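Local coordinates for protein of unknown function DUF574 (Streptomyces avermitilis, PDB 3GIW), which is of unknown cellular role but probably acts as an S-adenosylmethionine-dependent methyltransferase built on a Rossmann-like fold, at residues 92-97 with 122-127; 178-183 with 232-237; 246-251 with 262-267. All coordinates share one frame; numbering follows the deposited sequence.

Contact 1. Residues 92-97 with 122-127; sequences SPNLHE and QGLLAS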
loop_
_atom_site.group_PDB
_atom_site.type_symbol
_atom_site.label_atom_id
_atom_site.label_comp_id
_atom_site.label_asym_id
_atom_site.label_seq_id
_atom_site.Cartn_x
_atom_site.Cartn_y
_atom_site.Cartn_z
ATOM N N SER A 92 9.030 4.587 9.621
ATOM C CA SER A 92 10.412 4.419 9.224
ATOM C C SER A 92 10.753 2.951 9.013
ATOM O O SER A 92 10.428 2.103 9.860
ATOM C CB SER A 92 11.323 4.980 10.315
ATOM O OG SER A 92 12.637 5.080 9.833
ATOM N N PRO A 93 11.412 2.619 7.887
ATOM C CA PRO A 93 11.753 3.488 6.767
ATOM C C PRO A 93 10.587 3.721 5.815
ATOM O O PRO A 93 9.826 2.800 5.491
ATOM C CB PRO A 93 12.866 2.705 6.065
ATOM C CG PRO A 93 12.485 1.309 6.284
ATOM C CD PRO A 93 11.900 1.247 7.660
ATOM N N ASN A 94 10.463 4.952 5.351
ATOM C CA ASN A 94 9.444 5.249 4.350
ATOM C C ASN A 94 9.955 4.806 2.986
ATOM O O ASN A 94 11.163 4.578 2.792
ATOM C CB ASN A 94 9.135 6.740 4.320
ATOM C CG ASN A 94 8.338 7.190 5.515
ATOM O OD1 ASN A 94 7.190 6.785 5.677
ATOM N ND2 ASN A 94 8.940 8.040 6.346
ATOM N N LEU A 95 9.018 4.681 2.056
ATOM C CA LEU A 95 9.313 4.204 0.704
ATOM C C LEU A 95 10.500 4.968 0.109
ATOM O O LEU A 95 11.445 4.365 -0.429
ATOM C CB LEU A 95 8.064 4.356 -0.181
ATOM C CG LEU A 95 8.123 3.648 -1.529
ATOM C CD1 LEU A 95 6.743 3.292 -2.046
ATOM C CD2 LEU A 95 8.834 4.470 -2.519
ATOM N N HIS A 96 10.471 6.300 0.167
ATOM C CA HIS A 96 11.575 7.075 -0.429
ATOM C C HIS A 96 12.935 6.879 0.224
ATOM O O HIS A 96 13.969 7.077 -0.429
ATOM C CB HIS A 96 11.246 8.591 -0.562
ATOM C CG HIS A 96 11.458 9.390 0.678
ATOM N ND1 HIS A 96 10.524 9.440 1.693
ATOM C CD2 HIS A 96 12.482 10.196 1.051
ATOM C CE1 HIS A 96 10.981 10.241 2.649
ATOM N NE2 HIS A 96 12.168 10.700 2.291
ATOM N N GLU A 97 12.926 6.563 1.509
ATOM C CA GLU A 97 14.175 6.366 2.245
ATOM C C GLU A 97 14.834 5.075 1.751
ATOM O O GLU A 97 16.063 5.023 1.586
ATOM C CB GLU A 97 13.889 6.366 3.752
ATOM C CG GLU A 97 13.403 7.730 4.218
ATOM C CD GLU A 97 12.698 7.732 5.582
ATOM O OE1 GLU A 97 12.545 6.706 6.227
ATOM O OE2 GLU A 97 12.253 8.822 5.993
ATOM N N GLN A 122 5.856 16.434 6.583
ATOM C CA GLN A 122 7.287 16.826 6.569
ATOM C C GLN A 122 8.270 15.638 6.357
ATOM O O GLN A 122 9.246 15.763 5.597
ATOM C CB GLN A 122 7.655 17.594 7.858
ATOM C CG GLN A 122 9.051 18.184 7.838
ATOM C CD GLN A 122 10.164 17.202 8.214
ATOM O OE1 GLN A 122 9.956 16.208 8.904
ATOM N NE2 GLN A 122 11.380 17.533 7.775
ATOM N N GLY A 123 8.049 14.530 7.051
ATOM C CA GLY A 123 8.917 13.349 6.886
ATOM C C GLY A 123 8.904 12.739 5.494
ATOM O O GLY A 123 9.910 12.199 5.036
ATOM N N LEU A 124 7.761 12.839 4.821
ATOM C CA LEU A 124 7.651 12.397 3.430
ATOM C C LEU A 124 8.441 13.323 2.499
ATOM O O LEU A 124 8.944 12.878 1.472
ATOM C CB LEU A 124 6.180 12.321 2.991
ATOM C CG LEU A 124 5.304 11.381 3.825
ATOM C CD1 LEU A 124 3.867 11.483 3.306
ATOM C CD2 LEU A 124 5.823 9.950 3.784
ATOM N N LEU A 125 8.491 14.609 2.843
ATOM C CA LEU A 125 9.137 15.622 2.024
ATOM C C LEU A 125 10.660 15.753 2.249
ATOM O O LEU A 125 11.345 16.459 1.477
ATOM C CB LEU A 125 8.433 16.976 2.267
ATOM C CG LEU A 125 6.952 17.065 1.873
ATOM C CD1 LEU A 125 6.344 18.428 2.210
ATOM C CD2 LEU A 125 6.773 16.738 0.390
ATOM N N ALA A 126 11.180 15.084 3.274
ATOM C CA ALA A 126 12.609 15.116 3.608
ATOM C C ALA A 126 13.423 14.212 2.669
ATOM O O ALA A 126 13.712 13.052 2.983
ATOM C CB ALA A 126 12.833 14.715 5.051
ATOM N N SER A 127 13.813 14.792 1.539
ATOM C CA SER A 127 14.488 14.103 0.441
ATOM C C SER A 127 15.992 14.301 0.505
ATOM O O SER A 127 16.462 15.299 1.055
ATOM C CB SER A 127 13.965 14.660 -0.880
ATOM O OG SER A 127 14.551 13.998 -1.992
HETATM O O HOH W 1 12.194 11.240 5.839
#
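His96 NE2 donates to Ala126 O over 2.9 Å, with an N-H...O angle of 148°; the donor stands above the carbonyl plane, and the oxygen is tilted slightly from the ring plane. Ala126 is the centre of an inverse gamma turn just after the short, weakly bonded helix 122-125. With CG between the backbone N and carbonyl carbon (chi1 82°), His96 turns towards 122-127, where its ring meets three carbonyls. Leu124 O lies over one face towards the rim, 3.5 Å from His96 CE1, while Glu97 CG backs the opposite face; Gly123 O meets the edge, 3.3 Å from His96 CE1. Histidine suits this place because its second nitrogen, ND1, also bonds, to Tyr110 OH. An alanine here would probably cost Ala126 O and Tyr110 OH their histidine partner and open a gap between the carbonyls and Glu97 CG. The Leu124 and Asn94 side chains cross at about a right angle, Leu124 CD2 lying 3.9 Å from Asn94 OD1, which accepts from Thr91 N. Glu97 OE1 accepts from Asn94 N at the start of helix 95-102. Leu95 packs on strand 81-85; His96 and Leu124 reach strands 107-112 and 132-137, where that helix start and helix 122-125 meet.

Contact 2. Residues 178-183 with 232-237; sequences DAVGIV and AEEFFE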
loop_
_atom_site.group_PDB
_atom_site.type_symbol
_atom_site.label_atom_id
_atom_site.label_comp_id
_atom_site.label_asym_id
_atom_site.label_seq_id
_atom_site.Cartn_x
_atom_site.Cartn_y
_atom_site.Cartn_z
ATOM N N ASP A 178 -15.196 0.142 -9.360
ATOM C CA ASP A 178 -14.303 -0.600 -10.273
ATOM C C ASP A 178 -12.838 -0.421 -9.914
ATOM O O ASP A 178 -12.091 0.242 -10.642
ATOM C CB ASP A 178 -14.525 -0.220 -11.749
ATOM C CG ASP A 178 -13.783 -1.140 -12.693
ATOM O OD1 ASP A 178 -13.464 -2.275 -12.298
ATOM O OD2 ASP A 178 -13.508 -0.739 -13.831
ATOM N N ALA A 179 -12.392 -1.058 -8.822
ATOM C CA ALA A 179 -11.013 -0.971 -8.389
ATOM C C ALA A 179 -10.017 -1.362 -9.475
ATOM O O ALA A 179 -8.983 -0.713 -9.621
ATOM C CB ALA A 179 -10.759 -1.811 -7.106
ATOM N N VAL A 180 -10.317 -2.412 -10.236
ATOM C CA VAL A 180 -9.386 -2.834 -11.276
ATOM C C VAL A 180 -9.258 -1.698 -12.296
ATOM O O VAL A 180 -8.153 -1.385 -12.727
ATOM C CB VAL A 180 -9.850 -4.163 -11.946
ATOM C CG1 VAL A 180 -9.049 -4.453 -13.215
ATOM C CG2 VAL A 180 -9.764 -5.341 -10.935
ATOM N N GLY A 181 -10.378 -1.107 -12.718
ATOM C CA GLY A 181 -10.333 0.006 -13.666
ATOM C C GLY A 181 -9.566 1.216 -13.189
ATOM O O GLY A 181 -8.829 1.845 -13.953
ATOM N N ILE A 182 -9.734 1.560 -11.928
ATOM C CA ILE A 182 -9.040 2.715 -11.353
ATOM C C ILE A 182 -7.536 2.452 -11.366
ATOM O O ILE A 182 -6.743 3.306 -11.816
ATOM C CB ILE A 182 -9.450 2.936 -9.907
ATOM C CG1 ILE A 182 -10.894 3.414 -9.880
ATOM C CG2 ILE A 182 -8.487 3.942 -9.174
ATOM C CD1 ILE A 182 -11.441 3.460 -8.478
ATOM N N VAL A 183 -7.113 1.288 -10.894
ATOM C CA VAL A 183 -5.689 0.985 -10.890
ATOM C C VAL A 183 -5.112 1.025 -12.310
ATOM O O VAL A 183 -4.031 1.629 -12.535
ATOM C CB VAL A 183 -5.422 -0.359 -10.199
ATOM C CG1 VAL A 183 -3.997 -0.835 -10.515
ATOM C CG2 VAL A 183 -5.676 -0.242 -8.718
ATOM N N ALA A 232 -7.634 -11.333 -7.572
ATOM C CA ALA A 232 -6.396 -10.578 -7.530
ATOM C C ALA A 232 -5.711 -10.562 -8.906
ATOM O O ALA A 232 -5.096 -9.561 -9.304
ATOM C CB ALA A 232 -5.467 -11.174 -6.473
ATOM N N GLU A 233 -5.827 -11.693 -9.620
ATOM C CA GLU A 233 -5.182 -11.838 -10.936
ATOM C C GLU A 233 -5.684 -10.780 -11.933
ATOM O O GLU A 233 -4.931 -10.370 -12.841
ATOM C CB GLU A 233 -5.390 -13.238 -11.531
ATOM C CG GLU A 233 -4.609 -14.365 -10.874
ATOM C CD GLU A 233 -4.772 -15.678 -11.619
ATOM O OE1 GLU A 233 -5.915 -16.054 -11.954
ATOM O OE2 GLU A 233 -3.731 -16.307 -11.910
ATOM N N GLU A 234 -6.935 -10.342 -11.765
ATOM C CA GLU A 234 -7.515 -9.370 -12.703
ATOM C C GLU A 234 -6.696 -8.072 -12.776
ATOM O O GLU A 234 -6.582 -7.439 -13.846
ATOM C CB GLU A 234 -8.964 -9.016 -12.352
ATOM C CG GLU A 234 -9.700 -8.418 -13.551
ATOM C CD GLU A 234 -11.148 -8.063 -13.284
ATOM O OE1 GLU A 234 -11.652 -8.367 -12.179
ATOM O OE2 GLU A 234 -11.792 -7.522 -14.252
ATOM N N PHE A 235 -6.161 -7.620 -11.654
ATOM C CA PHE A 235 -5.315 -6.418 -11.658
ATOM C C PHE A 235 -4.057 -6.542 -12.537
ATOM O O PHE A 235 -3.522 -5.527 -12.961
ATOM C CB PHE A 235 -4.871 -6.038 -10.223
ATOM C CG PHE A 235 -5.991 -5.592 -9.315
ATOM C CD1 PHE A 235 -6.385 -4.275 -9.274
ATOM C CD2 PHE A 235 -6.638 -6.501 -8.517
ATOM C CE1 PHE A 235 -7.425 -3.866 -8.444
ATOM C CE2 PHE A 235 -7.692 -6.100 -7.688
ATOM C CZ PHE A 235 -8.076 -4.800 -7.645
ATOM N N PHE A 236 -3.571 -7.760 -12.768
ATOM C CA PHE A 236 -2.272 -7.951 -13.400
ATOM C C PHE A 236 -2.377 -8.504 -14.835
ATOM O O PHE A 236 -1.360 -8.819 -15.474
ATOM C CB PHE A 236 -1.415 -8.841 -12.493
ATOM C CG PHE A 236 -1.065 -8.191 -11.208
ATOM C CD1 PHE A 236 0.005 -7.342 -11.133
ATOM C CD2 PHE A 236 -1.816 -8.417 -10.051
ATOM C CE1 PHE A 236 0.356 -6.732 -9.942
ATOM C CE2 PHE A 236 -1.462 -7.791 -8.866
ATOM C CZ PHE A 236 -0.373 -6.942 -8.816
ATOM N N GLU A 237 -3.594 -8.631 -15.348
ATOM C CA GLU A 237 -3.801 -9.087 -16.740
ATOM C C GLU A 237 -3.094 -8.187 -17.740
ATOM O O GLU A 237 -3.182 -6.980 -17.658
ATOM C CB GLU A 237 -5.290 -9.176 -17.068
ATOM C CG GLU A 237 -5.982 -10.339 -16.383
ATOM C CD GLU A 237 -5.594 -11.722 -16.935
ATOM O OE1 GLU A 237 -5.215 -11.811 -18.127
ATOM O OE2 GLU A 237 -5.705 -12.732 -16.184
#
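The start of helix 179-187 comes up against the turn that follows helix 229-234, the backbones being nearest at Val180 CA and Phe235 CA, 5.4 Å apart. The short branch of a valine puts a methyl on the ring here without pushing the backbones apart. The ring of Phe235 lies under Val180, whose CG2 methyl stands over its centre, 3.7 Å from the centroid and only 10° off the normal, a well-formed CH-pi contact. With Val180 CG1 anti to the backbone N (chi1 168°), CG2 falls anti to the carbonyl carbon and over the ring, while CG1 meets the neighbouring glutamate, 4.0 Å from Glu234 CG. The rim of the ring is used as well: Ala179 O lies near the ring plane, 3.7 Å from Phe235 CE1, and the small Ala179 CB packs 4.1 Å from Phe235 CZ. Val183, one helical turn on, brings CG2 to 4.0 Å from Phe235 CE1, its side chain crossing that of the phenylalanine at about a right angle.

In this Rossmann-like fold, helix 179-187 is part of the beta-alpha-beta crossover from strand 163-167 to strand 195-201. Phe235 also touches Met198 and Ile200 of the latter strand, so an aromatic large enough to span helix and sheet is well placed here.

The extended chain of Glu234, its carboxylate included, lies against the Val180 methyls, with OE1 3.8 Å from Val180 CG2, although the residue is exposed overall. Asp178 caps the helix by accepting a weak bond from Gly181 N, where a beta carbon would collide with Asp178 OD2. Arg184 NH1, from helix 179-187, bonds to Phe235 O and Glu237 O of the type I turn from Glu234 to Glu237.

Contact 3. Residues 246-251 with 262-267; sequences IVQVHK and IRDEDI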
loop_
_atom_site.group_PDB
_atom_site.type_symbol
_atom_site.label_atom_id
_atom_site.label_comp_id
_atom_site.label_asym_id
_atom_site.label_seq_id
_atom_site.Cartn_x
_atom_site.Cartn_y
_atom_site.Cartn_z
ATOM N N ILE A 246 1.639 -14.055 -7.690
ATOM C CA ILE A 246 0.730 -13.526 -6.675
ATOM C C ILE A 246 0.641 -14.548 -5.537
ATOM O O ILE A 246 0.106 -15.648 -5.725
ATOM C CB ILE A 246 -0.695 -13.243 -7.249
ATOM C CG1 ILE A 246 -0.627 -12.304 -8.474
ATOM C CG2 ILE A 246 -1.626 -12.682 -6.176
ATOM C CD1 ILE A 246 -1.944 -12.273 -9.317
ATOM N N VAL A 247 1.254 -14.206 -4.411
ATOM C CA VAL A 247 1.386 -15.128 -3.273
ATOM C C VAL A 247 1.160 -14.421 -1.961
ATOM O O VAL A 247 1.144 -13.197 -1.902
ATOM C CB VAL A 247 2.772 -15.781 -3.227
ATOM C CG1 VAL A 247 3.074 -16.584 -4.506
ATOM C CG2 VAL A 247 3.887 -14.739 -2.992
ATOM N N GLN A 248 0.894 -15.164 -0.891
ATOM C CA GLN A 248 0.809 -14.512 0.405
ATOM C C GLN A 248 2.079 -13.698 0.691
ATOM O O GLN A 248 3.162 -14.130 0.375
ATOM C CB GLN A 248 0.545 -15.514 1.529
ATOM C CG GLN A 248 -0.865 -16.099 1.528
ATOM C CD GLN A 248 -1.029 -16.982 2.767
ATOM O OE1 GLN A 248 -0.462 -18.078 2.847
ATOM N NE2 GLN A 248 -1.756 -16.464 3.773
ATOM N N VAL A 249 1.933 -12.515 1.281
ATOM C CA VAL A 249 3.056 -11.584 1.373
ATOM C C VAL A 249 4.276 -12.153 2.060
ATOM O O VAL A 249 5.413 -11.818 1.657
ATOM C CB VAL A 249 2.709 -10.218 2.017
ATOM C CG1 VAL A 249 1.861 -9.408 1.085
ATOM C CG2 VAL A 249 2.057 -10.327 3.399
ATOM N N HIS A 250 4.123 -13.028 3.056
ATOM C CA HIS A 250 5.281 -13.574 3.766
ATOM C C HIS A 250 6.033 -14.624 2.946
ATOM O O HIS A 250 7.111 -15.065 3.346
ATOM C CB HIS A 250 4.864 -14.125 5.122
ATOM C CG HIS A 250 3.991 -15.327 5.034
ATOM N ND1 HIS A 250 2.811 -15.341 4.312
ATOM C CD2 HIS A 250 4.094 -16.550 5.608
ATOM C CE1 HIS A 250 2.242 -16.528 4.434
ATOM N NE2 HIS A 250 2.994 -17.277 5.223
ATOM N N LYS A 251 5.461 -15.019 1.827
ATOM C CA LYS A 251 6.075 -15.958 0.887
ATOM C C LYS A 251 6.706 -15.287 -0.353
ATOM O O LYS A 251 7.215 -15.979 -1.236
ATOM C CB LYS A 251 5.007 -16.987 0.440
ATOM C CG LYS A 251 4.481 -17.807 1.588
ATOM C CD LYS A 251 3.517 -18.897 1.146
ATOM C CE LYS A 251 2.965 -19.595 2.361
ATOM N NZ LYS A 251 2.192 -20.833 2.010
ATOM N N ILE A 262 5.123 -17.799 11.579
ATOM C CA ILE A 262 3.926 -17.324 10.889
ATOM C C ILE A 262 3.234 -18.467 10.143
ATOM O O ILE A 262 3.811 -19.110 9.266
ATOM C CB ILE A 262 4.279 -16.204 9.892
ATOM C CG1 ILE A 262 4.962 -15.039 10.624
ATOM C CG2 ILE A 262 3.015 -15.728 9.156
ATOM C CD1 ILE A 262 5.424 -13.909 9.681
ATOM N N ARG A 263 1.975 -18.722 10.500
ATOM C CA ARG A 263 1.137 -19.707 9.849
ATOM C C ARG A 263 0.431 -19.053 8.648
ATOM O O ARG A 263 0.235 -17.840 8.659
ATOM C CB ARG A 263 0.095 -20.211 10.858
ATOM C CG ARG A 263 0.702 -20.749 12.132
ATOM C CD ARG A 263 -0.377 -21.084 13.151
ATOM N NE ARG A 263 -1.133 -19.907 13.529
ATOM C CZ ARG A 263 -2.202 -19.937 14.300
ATOM N NH1 ARG A 263 -2.635 -21.068 14.822
ATOM N NH2 ARG A 263 -2.810 -18.803 14.600
ATOM N N ASP A 264 -0.011 -19.832 7.661
ATOM C CA ASP A 264 -0.723 -19.232 6.533
ATOM C C ASP A 264 -1.969 -18.485 6.993
ATOM O O ASP A 264 -2.288 -17.450 6.430
ATOM C CB ASP A 264 -1.055 -20.254 5.445
ATOM C CG ASP A 264 0.174 -20.824 4.739
ATOM O OD1 ASP A 264 1.326 -20.421 4.997
ATOM O OD2 ASP A 264 -0.117 -21.675 3.882
ATOM N N GLU A 265 -2.658 -18.989 8.025
ATOM C CA GLU A 265 -3.875 -18.372 8.488
ATOM C C GLU A 265 -3.631 -17.006 9.139
ATOM O O GLU A 265 -4.564 -16.246 9.316
ATOM C CB GLU A 265 -4.630 -19.245 9.480
ATOM C CG GLU A 265 -3.895 -19.590 10.779
ATOM C CD GLU A 265 -4.863 -20.169 11.781
ATOM O OE1 GLU A 265 -5.612 -19.342 12.398
ATOM O OE2 GLU A 265 -4.936 -21.423 11.914
ATOM N N ASP A 266 -2.368 -16.712 9.481
ATOM C CA ASP A 266 -2.003 -15.437 10.139
ATOM C C ASP A 266 -1.769 -14.275 9.162
ATOM O O ASP A 266 -1.437 -13.179 9.599
ATOM C CB ASP A 266 -0.752 -15.619 11.033
ATOM C CG ASP A 266 -0.944 -16.651 12.114
ATOM O OD1 ASP A 266 -2.073 -16.828 12.594
ATOM O OD2 ASP A 266 0.082 -17.309 12.471
ATOM N N ILE A 267 -1.919 -14.515 7.861
ATOM C CA ILE A 267 -1.576 -13.544 6.811
ATOM C C ILE A 267 -2.791 -13.453 5.868
ATOM O O ILE A 267 -3.185 -14.466 5.283
ATOM C CB ILE A 267 -0.275 -13.991 6.040
ATOM C CG1 ILE A 267 0.926 -14.064 6.979
ATOM C CG2 ILE A 267 -0.011 -13.068 4.815
ATOM C CD1 ILE A 267 1.337 -12.720 7.588
#
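Gln248 NE2 reaches two backbone carbonyls of the facing loop. It donates to Asp264 O over 2.9 Å, nearly straight at 163° and in the plane of the amide, and more weakly to Ile267 O, also at 2.9 Å but bent to 124°. A glutamine suits the task: its chain, extended beyond CG, carries an NH2 whose two hydrogens can serve separate acceptors. Asp264 O also receives Ile267 N, so the short 3-10 turn and the glutamine share one oxygen.

Further out, Lys251 NZ sits 3.1 Å from both Asp264 OD1 and Asp264 OD2, a salt bridge whose hydrogen bonds are weak. Its charge would probably steady a carboxylate that otherwise has the Gln248 carbonyl close by. On the loop's far side, Arg263 grips Asp266 side-on through NE and NH2, while Arg263 N also bonds Asp266 OD2, bracing the turn from within.

The His250 ring is sandwiched between aliphatic carbons: Lys251 CG covers the centre of one face, and over the other Ile267 CG1 makes a CH-pi contact, 3.8 Å from the centroid. Asp264 OD1 lies at the ring edge, 3.6 Å from His250 NE2, whereas His250 ND1 is buried without a polar partner in the model. Ile262 CG2 packs 3.8 Å from His250 CD2.

Backbone bonds of Val247 with Gly271 and Val249 with Met269 join this segment to strand 269-275. Val249, Ile262 and Ile267 pack on Trp65, Val57 and Ala61 of helix 55-75, and the Val249 side chain comes within about 5 Å of that of Asn62, an S-adenosyl-L-homocysteine-binding residue of the same helix.

The three contacts follow one another along the chain, each closing before the next opens. Contact 1 lies by strands 107-112 and 132-137, towards one edge of the seven-stranded sheet; contacts 2 and 3 lie towards the other, where strands 195-201, 269-275 and 240-248 run. Centres of contacts 1 and 2 are about 28 Å apart, on opposite sides of the chain's centre. Contacts 2 and 3, about 21 Å between centres, touch: Ile246 packs on Ala232, Glu233 and Phe236. Helix 55-75 passes near both contacts 1 and 3, which approach its S-adenosyl-L-homocysteine-binding residues Arg63 and Asn62, while contact 2 lies near Met140, another. All three therefore probably lie near the S-adenosyl-L-homocysteine site of one methyltransferase-like domain.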